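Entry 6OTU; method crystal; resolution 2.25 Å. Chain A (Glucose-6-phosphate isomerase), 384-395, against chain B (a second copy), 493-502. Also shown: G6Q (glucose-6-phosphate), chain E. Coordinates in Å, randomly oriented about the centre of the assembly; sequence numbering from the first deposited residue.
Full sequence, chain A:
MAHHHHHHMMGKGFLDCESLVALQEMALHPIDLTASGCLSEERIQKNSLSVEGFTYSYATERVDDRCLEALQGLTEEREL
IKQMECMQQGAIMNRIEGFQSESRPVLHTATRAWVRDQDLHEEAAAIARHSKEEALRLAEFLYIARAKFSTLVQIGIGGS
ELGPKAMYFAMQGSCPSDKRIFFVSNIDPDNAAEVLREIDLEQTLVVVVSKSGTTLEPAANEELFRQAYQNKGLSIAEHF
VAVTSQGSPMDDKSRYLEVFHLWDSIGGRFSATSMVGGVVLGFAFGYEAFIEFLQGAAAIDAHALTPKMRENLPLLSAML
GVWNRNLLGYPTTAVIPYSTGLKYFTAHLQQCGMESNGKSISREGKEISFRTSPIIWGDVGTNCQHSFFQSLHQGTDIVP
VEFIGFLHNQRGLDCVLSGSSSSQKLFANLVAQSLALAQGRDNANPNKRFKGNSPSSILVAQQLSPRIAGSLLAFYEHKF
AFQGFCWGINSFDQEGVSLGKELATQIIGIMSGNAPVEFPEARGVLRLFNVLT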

ATOM      1  N   CYS A 384       9.294   0.561  -7.067  1.00 29.78           N
ATOM      2  CA  CYS A 384       8.499  -0.598  -7.479  1.00 29.51           C
ATOM      3  C   CYS A 384       9.255  -1.508  -8.449  1.00 33.21           C
ATOM      4  O   CYS A 384       9.040  -2.727  -8.443  1.00 32.65           O
ATOM      5  CB  CYS A 384       7.181  -0.143  -8.116  1.00 29.17           C
ATOM      6  SG  CYS A 384       7.420   0.870  -9.617  1.00 38.60           S
ATOM      7  N   GLN A 385      10.134  -0.945  -9.286  1.00 32.49           N
ATOM      8  CA  GLN A 385      10.936  -1.756 -10.212  1.00 35.51           C
ATOM      9  C   GLN A 385      11.839  -2.766  -9.496  1.00 42.80           C
ATOM     10  O   GLN A 385      12.253  -3.761 -10.106  1.00 30.88           O
ATOM     11  CB  GLN A 385      11.807  -0.850 -11.104  1.00 30.86           C
ATOM     12  CG  GLN A 385      11.044   0.307 -11.736  1.00 30.71           C
ATOM     13  CD  GLN A 385      11.918   1.269 -12.503  1.00 40.05           C
ATOM     14  OE1 GLN A 385      11.418   2.146 -13.217  1.00 40.49           O
ATOM     15  NE2 GLN A 385      13.234   1.124 -12.361  1.00 41.65           N
ATOM     16  N   HIS A 386      12.162  -2.536  -8.225  1.00 40.24           N
ATOM     17  CA  HIS A 386      13.057  -3.415  -7.489  1.00 36.60           C
ATOM     18  C   HIS A 386      12.315  -4.422  -6.631  1.00 42.25           C
ATOM     19  O   HIS A 386      12.957  -5.211  -5.922  1.00 40.85           O
ATOM     20  CB  HIS A 386      14.008  -2.594  -6.608  1.00 35.53           C
ATOM     21  CG  HIS A 386      14.775  -1.553  -7.362  1.00 34.48           C
ATOM     22  ND1 HIS A 386      16.101  -1.710  -7.703  1.00 34.83           N
ATOM     23  CD2 HIS A 386      14.395  -0.352  -7.864  1.00 31.66           C
ATOM     24  CE1 HIS A 386      16.512  -0.646  -8.373  1.00 34.65           C
ATOM     25  NE2 HIS A 386      15.493   0.184  -8.500  1.00 33.68           N
ATOM     26  N   SER A 387      10.987  -4.424  -6.679  1.00 34.89           N
ATOM     27  CA  SER A 387      10.231  -5.279  -5.773  1.00 31.58           C
ATOM     28  C   SER A 387       9.152  -6.048  -6.523  1.00 34.78           C
ATOM     29  O   SER A 387       9.464  -7.036  -7.201  1.00 39.06           O
ATOM     30  CB  SER A 387       9.638  -4.457  -4.618  1.00 29.83           C
ATOM     31  OG  SER A 387       8.582  -3.628  -5.047  1.00 34.15           O
ATOM     32  N   PHE A 388       7.890  -5.613  -6.412  1.00 33.64           N
ATOM     33  CA  PHE A 388       6.799  -6.420  -6.948  1.00 31.21           C
ATOM     34  C   PHE A 388       6.675  -6.334  -8.457  1.00 29.20           C
ATOM     35  O   PHE A 388       5.902  -7.103  -9.036  1.00 32.01           O
ATOM     36  CB  PHE A 388       5.447  -6.057  -6.304  1.00 28.70           C
ATOM     37  CG  PHE A 388       5.064  -4.614  -6.420  1.00 28.57           C
ATOM     38  CD1 PHE A 388       4.461  -4.127  -7.576  1.00 28.46           C
ATOM     39  CD2 PHE A 388       5.251  -3.746  -5.350  1.00 28.60           C
ATOM     40  CE1 PHE A 388       4.085  -2.794  -7.674  1.00 28.37           C
ATOM     41  CE2 PHE A 388       4.887  -2.405  -5.449  1.00 36.72           C
ATOM     42  CZ  PHE A 388       4.301  -1.931  -6.617  1.00 28.39           C
ATOM     43  N   PHE A 389       7.422  -5.444  -9.113  1.00 32.51           N
ATOM     44  CA  PHE A 389       7.470  -5.511 -10.568  1.00 29.39           C
ATOM     45  C   PHE A 389       7.996  -6.852 -11.067  1.00 32.93           C
ATOM     46  O   PHE A 389       7.646  -7.256 -12.181  1.00 29.92           O
ATOM     47  CB  PHE A 389       8.305  -4.365 -11.131  1.00 32.51           C
ATOM     48  CG  PHE A 389       7.474  -3.197 -11.577  1.00 36.24           C
ATOM     49  CD1 PHE A 389       6.290  -2.895 -10.915  1.00 35.75           C
ATOM     50  CD2 PHE A 389       7.865  -2.404 -12.650  1.00 37.39           C
ATOM     51  CE1 PHE A 389       5.511  -1.825 -11.320  1.00 41.39           C
ATOM     52  CE2 PHE A 389       7.099  -1.332 -13.057  1.00 31.82           C
ATOM     53  CZ  PHE A 389       5.912  -1.043 -12.396  1.00 36.79           C
ATOM     54  N   GLN A 390       8.798  -7.565 -10.265  1.00 29.84           N
ATOM     55  CA  GLN A 390       9.124  -8.952 -10.595  1.00 33.71           C
ATOM     56  C   GLN A 390       7.882  -9.737 -11.019  1.00 38.36           C
ATOM     57  O   GLN A 390       7.907 -10.455 -12.026  1.00 36.43           O
ATOM     58  CB  GLN A 390       9.783  -9.645  -9.401  1.00 34.19           C
ATOM     59  CG  GLN A 390       9.906 -11.158  -9.581  1.00 30.36           C
ATOM     60  CD  GLN A 390      10.737 -11.532 -10.805  1.00 36.80           C
ATOM     61  OE1 GLN A 390      11.800 -10.958 -11.036  1.00 36.91           O
ATOM     62  NE2 GLN A 390      10.256 -12.485 -11.590  1.00 30.75           N
ATOM     63  N   SER A 391       6.777  -9.601 -10.266  1.00 32.48           N
ATOM     64  CA  SER A 391       5.567 -10.368 -10.574  1.00 36.62           C
ATOM     65  C   SER A 391       4.815  -9.815 -11.789  1.00 36.86           C
ATOM     66  O   SER A 391       4.201 -10.583 -12.541  1.00 29.10           O
ATOM     67  CB  SER A 391       4.642 -10.409  -9.351  1.00 31.61           C
ATOM     68  OG  SER A 391       3.597 -11.328  -9.572  1.00 37.89           O
ATOM     69  N   LEU A 392       4.841  -8.501 -12.000  1.00 29.02           N
ATOM     70  CA  LEU A 392       4.224  -7.959 -13.207  1.00 32.88           C
ATOM     71  C   LEU A 392       4.919  -8.490 -14.458  1.00 32.01           C
ATOM     72  O   LEU A 392       4.253  -8.858 -15.430  1.00 29.43           O
ATOM     73  CB  LEU A 392       4.246  -6.428 -13.166  1.00 35.07           C
ATOM     74  CG  LEU A 392       3.082  -5.701 -12.453  1.00 34.96           C
ATOM     75  CD1 LEU A 392       2.890  -6.120 -11.034  1.00 32.52           C
ATOM     76  CD2 LEU A 392       3.270  -4.197 -12.491  1.00 45.20           C
ATOM     77  N   HIS A 393       6.260  -8.590 -14.429  1.00 35.47           N
ATOM     78  CA  HIS A 393       7.032  -9.024 -15.594  1.00 36.58           C
ATOM     79  C   HIS A 393       7.010 -10.542 -15.794  1.00 38.84           C
ATOM     80  O   HIS A 393       7.097 -11.002 -16.937  1.00 38.30           O
ATOM     81  CB  HIS A 393       8.498  -8.552 -15.487  1.00 34.11           C
ATOM     82  CG  HIS A 393       8.699  -7.104 -15.822  1.00 33.43           C
ATOM     83  ND1 HIS A 393       8.425  -6.579 -17.068  1.00 35.55           N
ATOM     84  CD2 HIS A 393       9.136  -6.067 -15.068  1.00 34.29           C
ATOM     85  CE1 HIS A 393       8.671  -5.281 -17.063  1.00 34.05           C
ATOM     86  NE2 HIS A 393       9.095  -4.943 -15.858  1.00 33.38           N
ATOM     87  N   GLN A 394       6.900 -11.337 -14.714  1.00 30.08           N
ATOM     88  CA  GLN A 394       7.150 -12.774 -14.815  1.00 35.80           C
ATOM     89  C   GLN A 394       6.254 -13.638 -13.941  1.00 34.60           C
ATOM     90  O   GLN A 394       6.408 -14.863 -13.964  1.00 34.44           O
ATOM     91  CB  GLN A 394       8.620 -13.101 -14.480  1.00 30.67           C
ATOM     92  CG  GLN A 394       9.619 -12.753 -15.577  1.00 35.65           C
ATOM     93  CD  GLN A 394      10.967 -13.402 -15.334  1.00 39.61           C
ATOM     94  OE1 GLN A 394      11.424 -13.481 -14.195  1.00 44.01           O
ATOM     95  NE2 GLN A 394      11.607 -13.883 -16.400  1.00 34.76           N
ATOM     96  N   GLY A 395       5.340 -13.058 -13.171  1.00 35.70           N
ATOM     97  CA  GLY A 395       4.371 -13.843 -12.437  1.00 34.25           C
ATOM     98  C   GLY A 395       3.283 -14.383 -13.342  1.00 31.79           C
ATOM     99  O   GLY A 395       3.252 -14.153 -14.548  1.00 35.20           O
TER
ATOM    100  N   ASP B 493      15.782 -15.804  -6.817  1.00 39.67           N
ATOM    101  CA  ASP B 493      16.322 -14.874  -7.803  1.00 32.70           C
ATOM    102  C   ASP B 493      15.227 -13.897  -8.240  1.00 33.24           C
ATOM    103  O   ASP B 493      14.116 -13.873  -7.689  1.00 38.59           O
ATOM    104  CB  ASP B 493      16.962 -15.626  -8.985  1.00 33.51           C
ATOM    105  CG  ASP B 493      15.973 -16.498  -9.742  1.00 44.58           C
ATOM    106  OD1 ASP B 493      14.792 -16.598  -9.309  1.00 42.00           O
ATOM    107  OD2 ASP B 493      16.397 -17.089 -10.768  1.00 34.30           O
ATOM    108  N   GLN B 494      15.551 -13.060  -9.226  1.00 35.20           N
ATOM    109  CA  GLN B 494      14.647 -11.971  -9.583  1.00 35.38           C
ATOM    110  C   GLN B 494      14.999 -11.420 -10.959  1.00 37.04           C
ATOM    111  O   GLN B 494      15.415 -10.268 -11.103  1.00 36.61           O
ATOM    112  CB  GLN B 494      14.666 -10.878  -8.502  1.00 32.12           C
ATOM    113  CG  GLN B 494      16.035 -10.306  -8.119  1.00 32.50           C
ATOM    114  CD  GLN B 494      16.874 -11.211  -7.243  1.00 38.37           C
ATOM    115  OE1 GLN B 494      16.398 -11.771  -6.256  1.00 33.94           O
ATOM    116  NE2 GLN B 494      18.147 -11.369  -7.609  1.00 40.12           N
ATOM    117  N   GLU B 495      14.836 -12.248 -11.989  1.00 40.75           N
ATOM    118  CA  GLU B 495      15.214 -11.826 -13.331  1.00 34.78           C
ATOM    119  C   GLU B 495      14.383 -10.642 -13.822  1.00 34.74           C
ATOM    120  O   GLU B 495      14.847  -9.901 -14.699  1.00 37.86           O
ATOM    121  CB  GLU B 495      15.104 -13.008 -14.284  1.00 35.36           C
ATOM    122  CG  GLU B 495      16.208 -14.032 -14.075  1.00 38.98           C
ATOM    123  CD  GLU B 495      17.607 -13.455 -14.292  1.00 46.68           C
ATOM    124  OE1 GLU B 495      17.795 -12.641 -15.234  1.00 37.15           O
ATOM    125  OE2 GLU B 495      18.515 -13.806 -13.503  1.00 48.39           O
ATOM    126  N   GLY B 496      13.175 -10.445 -13.279  1.00 33.95           N
ATOM    127  CA  GLY B 496      12.409  -9.245 -13.599  1.00 35.45           C
ATOM    128  C   GLY B 496      13.060  -7.975 -13.080  1.00 33.86           C
ATOM    129  O   GLY B 496      13.036  -6.937 -13.750  1.00 37.00           O
ATOM    130  N   VAL B 497      13.670  -8.041 -11.890  1.00 33.42           N
ATOM    131  CA  VAL B 497      14.355  -6.882 -11.318  1.00 33.48           C
ATOM    132  C   VAL B 497      15.696  -6.642 -12.010  1.00 37.17           C
ATOM    133  O   VAL B 497      16.095  -5.492 -12.225  1.00 34.91           O
ATOM    134  CB  VAL B 497      14.524  -7.060  -9.802  1.00 36.10           C
ATOM    135  CG1 VAL B 497      15.350  -5.901  -9.220  1.00 36.35           C
ATOM    136  CG2 VAL B 497      13.164  -7.150  -9.124  1.00 35.07           C
ATOM    137  N   SER B 498      16.425  -7.713 -12.357  1.00 34.88           N
ATOM    138  CA  SER B 498      17.608  -7.555 -13.204  1.00 36.97           C
ATOM    139  C   SER B 498      17.260  -6.830 -14.499  1.00 44.66           C
ATOM    140  O   SER B 498      18.017  -5.969 -14.961  1.00 48.48           O
ATOM    141  CB  SER B 498      18.248  -8.907 -13.539  1.00 38.62           C
ATOM    142  OG  SER B 498      18.442  -9.732 -12.394  1.00 46.87           O
ATOM    143  N   LEU B 499      16.117  -7.173 -15.101  1.00 36.51           N
ATOM    144  CA  LEU B 499      15.685  -6.507 -16.325  1.00 43.74           C
ATOM    145  C   LEU B 499      15.436  -5.021 -16.086  1.00 43.33           C
ATOM    146  O   LEU B 499      15.793  -4.174 -16.919  1.00 41.69           O
ATOM    147  CB  LEU B 499      14.427  -7.185 -16.855  1.00 44.13           C
ATOM    148  CG  LEU B 499      13.727  -6.352 -17.917  1.00 42.96           C
ATOM    149  CD1 LEU B 499      14.564  -6.367 -19.181  1.00 38.96           C
ATOM    150  CD2 LEU B 499      12.334  -6.883 -18.148  1.00 43.86           C
ATOM    151  N   GLY B 500      14.823  -4.685 -14.950  1.00 37.91           N
ATOM    152  CA  GLY B 500      14.633  -3.282 -14.620  1.00 40.49           C
ATOM    153  C   GLY B 500      15.945  -2.523 -14.560  1.00 44.78           C
ATOM    154  O   GLY B 500      16.080  -1.436 -15.131  1.00 41.59           O
ATOM    155  N   LYS B 501      16.940  -3.093 -13.874  1.00 36.76           N
ATOM    156  CA  LYS B 501      18.239  -2.438 -13.817  1.00 37.87           C
ATOM    157  C   LYS B 501      18.883  -2.356 -15.194  1.00 40.91           C
ATOM    158  O   LYS B 501      19.557  -1.366 -15.504  1.00 44.89           O
ATOM    159  CB  LYS B 501      19.154  -3.162 -12.834  1.00 38.24           C
ATOM    160  CG  LYS B 501      18.562  -3.283 -11.440  1.00 39.11           C
ATOM    161  CD  LYS B 501      19.619  -3.707 -10.460  1.00 36.05           C
ATOM    162  CE  LYS B 501      19.042  -3.760  -9.089  1.00 35.04           C
ATOM    163  NZ  LYS B 501      20.109  -3.903  -8.069  1.00 37.70           N
ATOM    164  N   GLU B 502      18.657  -3.355 -16.049  1.00 39.77           N
ATOM    165  CA  GLU B 502      19.215  -3.285 -17.399  1.00 47.11           C
ATOM    166  C   GLU B 502      18.530  -2.202 -18.234  1.00 41.03           C
ATOM    167  O   GLU B 502      19.199  -1.471 -18.969  1.00 44.84           O
ATOM    168  CB  GLU B 502      19.118  -4.643 -18.084  1.00 40.69           C
ATOM    169  CG  GLU B 502      19.465  -4.579 -19.552  1.00 54.08           C
ATOM    170  CD  GLU B 502      19.101  -5.840 -20.309  1.00 62.11           C
ATOM    171  OE1 GLU B 502      18.929  -6.906 -19.668  1.00 58.07           O
ATOM    172  OE2 GLU B 502      19.001  -5.756 -21.557  1.00 70.48           O
TER
HETATM  173  C1  G6Q E 604      16.095  -7.802  -3.534  1.00 50.79           C
HETATM  174  C2  G6Q E 604      16.117  -7.261  -4.966  1.00 54.40           C
HETATM  175  C3  G6Q E 604      16.164  -5.739  -5.050  1.00 43.73           C
HETATM  176  C4  G6Q E 604      17.501  -5.131  -4.608  1.00 33.23           C
HETATM  177  C5  G6Q E 604      17.616  -3.669  -5.039  1.00 32.86           C
HETATM  178  C6  G6Q E 604      18.837  -2.991  -4.463  1.00 30.57           C
HETATM  179  O1  G6Q E 604      16.201  -8.969  -3.350  1.00 45.79           O
HETATM  180  O2  G6Q E 604      17.209  -7.808  -5.697  1.00 65.05           O
HETATM  181  O3  G6Q E 604      15.111  -5.178  -4.262  1.00 43.87           O
HETATM  182  O4  G6Q E 604      17.631  -5.206  -3.191  1.00 28.98           O
HETATM  183  O5  G6Q E 604      17.630  -3.605  -6.468  1.00 33.71           O
HETATM  184  O6  G6Q E 604      20.003  -3.762  -4.862  1.00 37.13           O
HETATM  185  P   G6Q E 604      21.447  -3.412  -4.225  1.00 39.08           P
HETATM  186  O1P G6Q E 604      21.339  -3.676  -2.733  1.00 36.08           O
HETATM  187  O2P G6Q E 604      22.403  -4.371  -4.924  1.00 46.74           O
HETATM  188  O3P G6Q E 604      21.729  -1.958  -4.544  1.00 36.59           O
HETATM  189  O   HOH W   1      11.735  -4.163 -13.050  1.00 32.77           O
HETATM  190  O   HOH W   2      14.898  -3.091 -11.328  1.00 36.06           O

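The chain A stretch enters as a short 3-10 segment, Cys384(A) to His386(A), passes through a turn at Ser387(A) and Phe388(A), and continues into a helix through Gln390(A) to His393(A). The turn is held by Cys384(A) O, which accepts from both Ser387(A) N (3.1 Å) and Phe389(A) N (3.2 Å). In chain B, Gln494(B) occupies the N-cap position of a helix that begins at Glu495(B) and runs on past the stretch. The two helices cross almost at right angles, at 97°, and their axes approach to 8.1 Å. Contact is tightest where the first turn of the chain B helix meets Gln390(A): the CA atoms of Gln390(A) and Gly496(B) are 4.5 Å apart, and those of His386(A) and Val497(B) 5.3 Å. Together the stretches bury 490 Å².

Glycine makes the close approach possible. A CB on Gly496(B) would point toward chain A and lie 2.7 Å from Gln390(A) OE1, a clash. With no side chain there, Gln390(A) reaches the start of the helix, where the first backbone amides have no preceding turn to bond to. Gly496(B) N donates to Gln390(A) OE1 at 2.7 Å, the one direct hydrogen bond between the stretches. The amide of Glu495(B) is also near, its N 3.4 Å from Gln390(A) OE1, but the angle is too poor for a bond. The other end of the Gln390(A) amide is held within its own stretch, NE2 donating to Gln394(A) OE1 at 3.0 Å in nearly linear geometry. Gln394(A) OE1 in turn rests 3.7 Å from Glu495(B) CB.

Val497(B) points toward chain A and packs largely against backbone. Its CG2 lies 3.6 Å from Gln385(A) O and 3.7 Å from His386(A) O, and it also meets the aliphatic part of Gln390(A), with CG2 4.2 Å from Gln390(A) CB. Farther along, Leu499(B) places CD2 over one face of the His393(A) imidazole, 4.1 Å from the ring centroid and 12° off the ring normal, a CH-pi contact that sets a methyl group against the ring's pi cloud.

Two waters extend the polar contact, both donating to Gln385(A) O at 3.0 Å. Water 1 also donates to Gly496(B) O (3.1 Å), and water 2 to Val497(B) O (2.8 Å), so a single chain A carbonyl is linked to successive carbonyls of the chain B helix, acceptors that could not bond to one another directly.

Glucose-6-phosphate, the substrate implied by the enzyme's name, joins the two chains at one side of this contact. His386(A) O accepts from the sugar O3 (2.7 Å), while His386(A) ND1 shares a 2.7 Å hydrogen bond with the sugar O5. Lys501(B) CE lies near the plane of the His386(A) ring, at its edge, 3.8 Å from ND1. From there the extended lysine brings NZ to the sugar O5 (3.0 Å) and O6 (3.2 Å), both weak hydrogen bonds, so residues from both subunits converge on O5.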